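Local coordinates for intracellular protein transport protein USO1 (Saccharomyces cerevisiae S288c, PDB 6LSU) that tethers transport vesicles as a long coiled-coil homodimer, of which this is the globular head, and is required for protein transport from the ER to the Golgi complex, at residues S335-V340 and A363-S368; A372-S377 and F439-D444. All coordinates share one frame; numbering follows the deposited sequence.

Contact 1 of 2, residues S335-V340 and A363-S368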
loop_
_atom_site.group_PDB
_atom_site.type_symbol
_atom_site.label_atom_id
_atom_site.label_comp_id
_atom_site.label_asym_id
_atom_site.label_seq_id
_atom_site.Cartn_x
_atom_site.Cartn_y
_atom_site.Cartn_z
ATOM N N SER A 335 6.543 -19.253 -10.736
ATOM C CA SER A 335 6.673 -18.414 -11.958
ATOM C C SER A 335 7.894 -17.506 -11.807
ATOM O O SER A 335 8.685 -17.762 -10.893
ATOM C CB SER A 335 5.398 -17.633 -12.224
ATOM O OG SER A 335 5.216 -16.578 -11.294
ATOM N N SER A 336 8.039 -16.495 -12.666
ATOM C CA SER A 336 9.137 -15.500 -12.555
ATOM C C SER A 336 8.742 -14.301 -11.667
ATOM O O SER A 336 9.568 -13.398 -11.506
ATOM C CB SER A 336 9.636 -15.086 -13.927
ATOM O OG SER A 336 8.565 -14.822 -14.832
ATOM N N VAL A 337 7.568 -14.296 -11.032
ATOM C CA VAL A 337 6.992 -13.030 -10.485
ATOM C C VAL A 337 7.886 -12.503 -9.359
ATOM O O VAL A 337 8.245 -11.321 -9.426
ATOM C CB VAL A 337 5.517 -13.151 -10.066
ATOM C CG1 VAL A 337 4.978 -11.802 -9.626
ATOM C CG2 VAL A 337 4.662 -13.662 -11.198
ATOM N N LEU A 338 8.282 -13.347 -8.411
ATOM C CA LEU A 338 9.138 -12.960 -7.258
ATOM C C LEU A 338 10.425 -12.328 -7.748
ATOM O O LEU A 338 10.846 -11.280 -7.196
ATOM C CB LEU A 338 9.510 -14.165 -6.400
ATOM C CG LEU A 338 10.334 -13.801 -5.154
ATOM C CD1 LEU A 338 9.592 -12.790 -4.280
ATOM C CD2 LEU A 338 10.693 -15.047 -4.338
ATOM N N MET A 339 11.071 -12.973 -8.684
ATOM C CA MET A 339 12.358 -12.517 -9.220
ATOM C C MET A 339 12.082 -11.207 -9.944
ATOM O O MET A 339 12.891 -10.302 -9.902
ATOM C CB MET A 339 12.948 -13.554 -10.187
ATOM C CG MET A 339 14.349 -13.208 -10.590
ATOM S SD MET A 339 15.413 -13.367 -9.131
ATOM C CE MET A 339 16.503 -11.966 -9.443
ATOM N N VAL A 340 10.989 -11.122 -10.664
ATOM C CA VAL A 340 10.695 -9.865 -11.420
ATOM C C VAL A 340 10.415 -8.713 -10.430
ATOM O O VAL A 340 10.932 -7.596 -10.687
ATOM C CB VAL A 340 9.558 -10.056 -12.428
ATOM C CG1 VAL A 340 9.232 -8.731 -13.114
ATOM C CG2 VAL A 340 9.965 -11.087 -13.467
ATOM N N ALA A 363 7.118 -8.834 0.055
ATOM C CA ALA A 363 6.972 -9.210 1.483
ATOM C C ALA A 363 5.688 -10.054 1.605
ATOM O O ALA A 363 5.668 -11.013 2.340
ATOM C CB ALA A 363 7.003 -7.983 2.383
ATOM N N ASN A 364 4.629 -9.656 0.950
ATOM C CA ASN A 364 3.364 -10.434 0.936
ATOM C C ASN A 364 3.567 -11.822 0.290
ATOM O O ASN A 364 3.111 -12.816 0.822
ATOM C CB ASN A 364 2.303 -9.668 0.188
ATOM C CG ASN A 364 1.711 -8.569 1.029
ATOM O OD1 ASN A 364 1.463 -8.747 2.231
ATOM N ND2 ASN A 364 1.408 -7.476 0.337
ATOM N N MET A 365 4.374 -11.886 -0.749
ATOM C CA MET A 365 4.713 -13.148 -1.441
ATOM C C MET A 365 5.431 -14.184 -0.542
ATOM O O MET A 365 5.243 -15.406 -0.807
ATOM C CB MET A 365 5.590 -12.837 -2.656
ATOM C CG MET A 365 4.838 -11.949 -3.673
ATOM S SD MET A 365 5.618 -12.166 -5.247
ATOM C CE MET A 365 6.179 -10.525 -5.606
ATOM N N VAL A 366 6.220 -13.778 0.464
ATOM C CA VAL A 366 7.124 -14.734 1.191
ATOM C C VAL A 366 6.751 -14.849 2.660
ATOM O O VAL A 366 7.164 -15.797 3.310
ATOM C CB VAL A 366 8.596 -14.363 1.054
ATOM C CG1 VAL A 366 8.992 -14.174 -0.381
ATOM C CG2 VAL A 366 8.933 -13.133 1.844
ATOM N N ARG A 367 5.947 -13.936 3.161
ATOM C CA ARG A 367 5.636 -13.902 4.596
ATOM C C ARG A 367 5.171 -15.273 5.071
ATOM O O ARG A 367 4.126 -15.712 4.650
ATOM C CB ARG A 367 4.542 -12.866 4.845
ATOM C CG ARG A 367 4.239 -12.687 6.338
ATOM C CD ARG A 367 3.879 -11.285 6.796
ATOM N NE ARG A 367 3.274 -10.560 5.687
ATOM C CZ ARG A 367 3.752 -9.461 5.137
ATOM N NH1 ARG A 367 4.825 -8.901 5.622
ATOM N NH2 ARG A 367 3.166 -8.923 4.088
ATOM N N SER A 368 5.902 -15.916 5.956
ATOM C CA SER A 368 5.414 -17.104 6.727
ATOM C C SER A 368 5.290 -18.385 5.883
ATOM O O SER A 368 4.408 -19.171 6.159
ATOM C CB SER A 368 4.091 -16.782 7.341
ATOM O OG SER A 368 4.304 -16.556 8.701
#

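Contact 2 of 2, residues A372-S377 and F439-D444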
loop_
_atom_site.group_PDB
_atom_site.type_symbol
_atom_site.label_atom_id
_atom_site.label_comp_id
_atom_site.label_asym_id
_atom_site.label_seq_id
_atom_site.Cartn_x
_atom_site.Cartn_y
_atom_site.Cartn_z
ATOM N N ALA A 372 8.804 -20.288 0.266
ATOM C CA ALA A 372 9.087 -18.908 -0.220
ATOM C C ALA A 372 10.348 -18.338 0.456
ATOM O O ALA A 372 11.260 -17.929 -0.267
ATOM C CB ALA A 372 7.868 -18.004 -0.087
ATOM N N GLN A 373 10.462 -18.436 1.758
ATOM C CA GLN A 373 11.643 -17.978 2.530
ATOM C C GLN A 373 12.923 -18.741 2.153
ATOM O O GLN A 373 14.016 -18.090 1.963
ATOM C CB GLN A 373 11.352 -18.130 4.017
ATOM C CG GLN A 373 10.222 -17.199 4.442
ATOM C CD GLN A 373 9.629 -17.564 5.773
ATOM O OE1 GLN A 373 9.824 -18.657 6.271
ATOM N NE2 GLN A 373 8.956 -16.617 6.400
ATOM N N LEU A 374 12.859 -20.084 2.087
ATOM C CA LEU A 374 14.081 -20.834 1.705
ATOM C C LEU A 374 14.454 -20.550 0.234
ATOM O O LEU A 374 15.619 -20.489 -0.068
ATOM C CB LEU A 374 13.873 -22.312 2.021
ATOM C CG LEU A 374 13.894 -22.602 3.519
ATOM C CD1 LEU A 374 13.437 -24.009 3.781
ATOM C CD2 LEU A 374 15.281 -22.418 4.087
ATOM N N GLU A 375 13.516 -20.203 -0.635
ATOM C CA GLU A 375 13.887 -19.900 -2.037
ATOM C C GLU A 375 14.538 -18.518 -2.069
ATOM O O GLU A 375 15.595 -18.349 -2.756
ATOM C CB GLU A 375 12.659 -20.047 -2.919
ATOM C CG GLU A 375 12.437 -21.493 -3.283
ATOM C CD GLU A 375 13.496 -22.025 -4.241
ATOM O OE1 GLU A 375 14.393 -22.826 -3.813
ATOM O OE2 GLU A 375 13.431 -21.634 -5.421
ATOM N N PHE A 376 13.928 -17.601 -1.304
ATOM C CA PHE A 376 14.376 -16.199 -1.114
ATOM C C PHE A 376 15.846 -16.152 -0.701
ATOM O O PHE A 376 16.645 -15.394 -1.280
ATOM C CB PHE A 376 13.486 -15.510 -0.081
ATOM C CG PHE A 376 13.583 -14.012 -0.171
ATOM C CD1 PHE A 376 12.933 -13.334 -1.189
ATOM C CD2 PHE A 376 14.362 -13.309 0.737
ATOM C CE1 PHE A 376 13.039 -11.960 -1.278
ATOM C CE2 PHE A 376 14.501 -11.944 0.626
ATOM C CZ PHE A 376 13.848 -11.266 -0.374
ATOM N N SER A 377 16.222 -16.956 0.274
ATOM C CA SER A 377 17.601 -16.989 0.816
ATOM C C SER A 377 18.625 -17.360 -0.254
ATOM O O SER A 377 19.761 -17.191 0.031
ATOM C CB SER A 377 17.735 -17.945 1.922
ATOM O OG SER A 377 17.533 -19.231 1.378
ATOM N N PHE A 439 12.239 -20.035 12.757
ATOM C CA PHE A 439 13.318 -20.106 13.774
ATOM C C PHE A 439 14.669 -20.520 13.179
ATOM O O PHE A 439 15.680 -19.911 13.510
ATOM C CB PHE A 439 12.965 -21.048 14.919
ATOM C CG PHE A 439 14.153 -21.236 15.833
ATOM C CD1 PHE A 439 14.505 -20.267 16.771
ATOM C CD2 PHE A 439 14.964 -22.364 15.717
ATOM C CE1 PHE A 439 15.616 -20.445 17.580
ATOM C CE2 PHE A 439 16.083 -22.526 16.517
ATOM C CZ PHE A 439 16.412 -21.566 17.440
ATOM N N ASP A 440 14.715 -21.539 12.345
ATOM C CA ASP A 440 16.006 -22.041 11.789
ATOM C C ASP A 440 16.646 -20.906 10.992
ATOM O O ASP A 440 17.886 -20.657 11.088
ATOM C CB ASP A 440 15.803 -23.310 10.953
ATOM C CG ASP A 440 15.093 -24.454 11.699
ATOM O OD1 ASP A 440 15.265 -24.547 12.946
ATOM O OD2 ASP A 440 14.357 -25.252 11.011
ATOM N N LEU A 441 15.850 -20.180 10.221
ATOM C CA LEU A 441 16.439 -19.167 9.310
ATOM C C LEU A 441 16.891 -17.950 10.142
ATOM O O LEU A 441 17.861 -17.239 9.787
ATOM C CB LEU A 441 15.361 -18.801 8.296
ATOM C CG LEU A 441 15.879 -18.268 6.966
ATOM C CD1 LEU A 441 16.910 -19.203 6.355
ATOM C CD2 LEU A 441 14.707 -18.099 6.024
ATOM N N GLN A 442 16.195 -17.728 11.250
ATOM C CA GLN A 442 16.547 -16.679 12.226
ATOM C C GLN A 442 17.882 -17.057 12.883
ATOM O O GLN A 442 18.885 -16.302 12.702
ATOM C CB GLN A 442 15.426 -16.500 13.228
ATOM C CG GLN A 442 14.369 -15.555 12.726
ATOM C CD GLN A 442 13.149 -15.563 13.610
ATOM O OE1 GLN A 442 13.268 -15.556 14.830
ATOM N NE2 GLN A 442 11.965 -15.619 12.999
ATOM N N ARG A 443 17.944 -18.235 13.507
ATOM C CA ARG A 443 19.212 -18.756 14.087
ATOM C C ARG A 443 20.383 -18.730 13.067
ATOM O O ARG A 443 21.475 -18.244 13.452
ATOM C CB ARG A 443 18.947 -20.149 14.648
ATOM C CG ARG A 443 20.139 -20.776 15.357
ATOM C CD ARG A 443 19.775 -22.119 15.983
ATOM N NE ARG A 443 20.943 -22.958 16.193
ATOM C CZ ARG A 443 21.621 -23.603 15.236
ATOM N NH1 ARG A 443 21.255 -23.518 13.966
ATOM N NH2 ARG A 443 22.676 -24.338 15.557
ATOM N N ASP A 444 20.221 -19.226 11.831
ATOM C CA ASP A 444 21.365 -19.363 10.903
ATOM C C ASP A 444 21.859 -17.954 10.562
ATOM O O ASP A 444 23.094 -17.740 10.372
ATOM C CB ASP A 444 20.992 -20.190 9.656
ATOM C CG ASP A 444 20.894 -21.703 9.875
ATOM O OD1 ASP A 444 20.760 -22.158 11.063
ATOM O OD2 ASP A 444 20.914 -22.437 8.857
#

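Contact 1 of 2, residues S335-V340 and A363-S368
L338 and M365 carry most of this buried, wholly apolar contact, their side chains running past each other in opposite directions. The thioether of M365 reaches the backbone of the other helix: SD lies 4.1 Å from L338 CA and equally far from L338 CD1. With CG anti to the carbonyl carbon (chi1 -62°) and a bend at chi3, the M365 chain carries CE on toward V337, whose CG1 it approaches at 4.4 Å. L338 CD1 also meets V366 CG1, at 4.2 Å, the two side chains crossing at about a right angle. Helices 337-346 and 354-366 both belong to ARM 6 of the head, and the contact sets the start of the former against the end of the latter; V314 of helix 301-317 touches both V337 and M365.

The polar groups bond within their own segment or to neighbouring helices. S335 caps helix 337-346, its OG accepting from V337 N at 3.3 Å and also bonding L332 O. One face of the R367 guanidinium lies over A363 O, while NH2 makes a weak hydrogen bond in plane to N364 OD1. Q329 NE2 donates to the backbone oxygens of N364 and R367, tying them to helix 325-333.

Contact 2 of 2, residues A372-S377 and F439-D444
Where ARM 7 meets ARM 8 in the solenoid of the head, the short helix 370-376 packs against the first turns of helix 439-459 through one leucine, L441, set against Q373 and L374. The L441 bond from CA to CB points toward the other helix, and with CG anti to the backbone N (chi1 -155°) the side chain delivers its two methyls to different neighbours. CD2 rests on the aliphatic root of Q373, 3.9 Å from Q373 CB, and lies 4.1 Å from the backbone atom Q373 O. CD1 meets the end of the exposed L374 side chain, with L374 CD2 at 4.3 Å. The backbones stay well apart, the nearest CA atoms, those of L374 and L441, being 8.1 Å from each other. Y434 of helix 421-435 touches L441 and S377 as well.

The polar end of Q373 runs away from the leucine. Its chain is extended beyond CG, and its amide is held at both its oxygen and its nitrogen: OE1 accepts from N438 ND2, while NE2 donates to the backbone oxygens of A433 and M436, so the buried amide links helix 370-376 to the end of helix 421-435 and to the turn that follows it. At the end of 372-377, S377 OG turns back to donate to L374 O at 2.7 Å, tilted 34° from the carbonyl plane. Apolar contacts between helices of successive repeats, as here, are typical of the armadillo-type alpha solenoid.

Overall arrangement
Running from the N terminus, the chain first closes contact 1, a helical excursion whose 22 residues between the segments lie in ARM 6, with 363-368 ending at the start of ARM 7. A short turn then leads directly into helix 370-376 and contact 2, which closes a much longer loop of 61 residues, including the strand pair 380-384 and 399-403 and helices 404-414 and 421-435. The loops follow in series, neither nesting nor crossing. Their centres lie 14 Å apart, and they touch where A372 CB packs 3.6 Å from V366 CA. Together they join the helices of ARM 6, through helix 370-376 of ARM 7, to the opening helix of ARM 8.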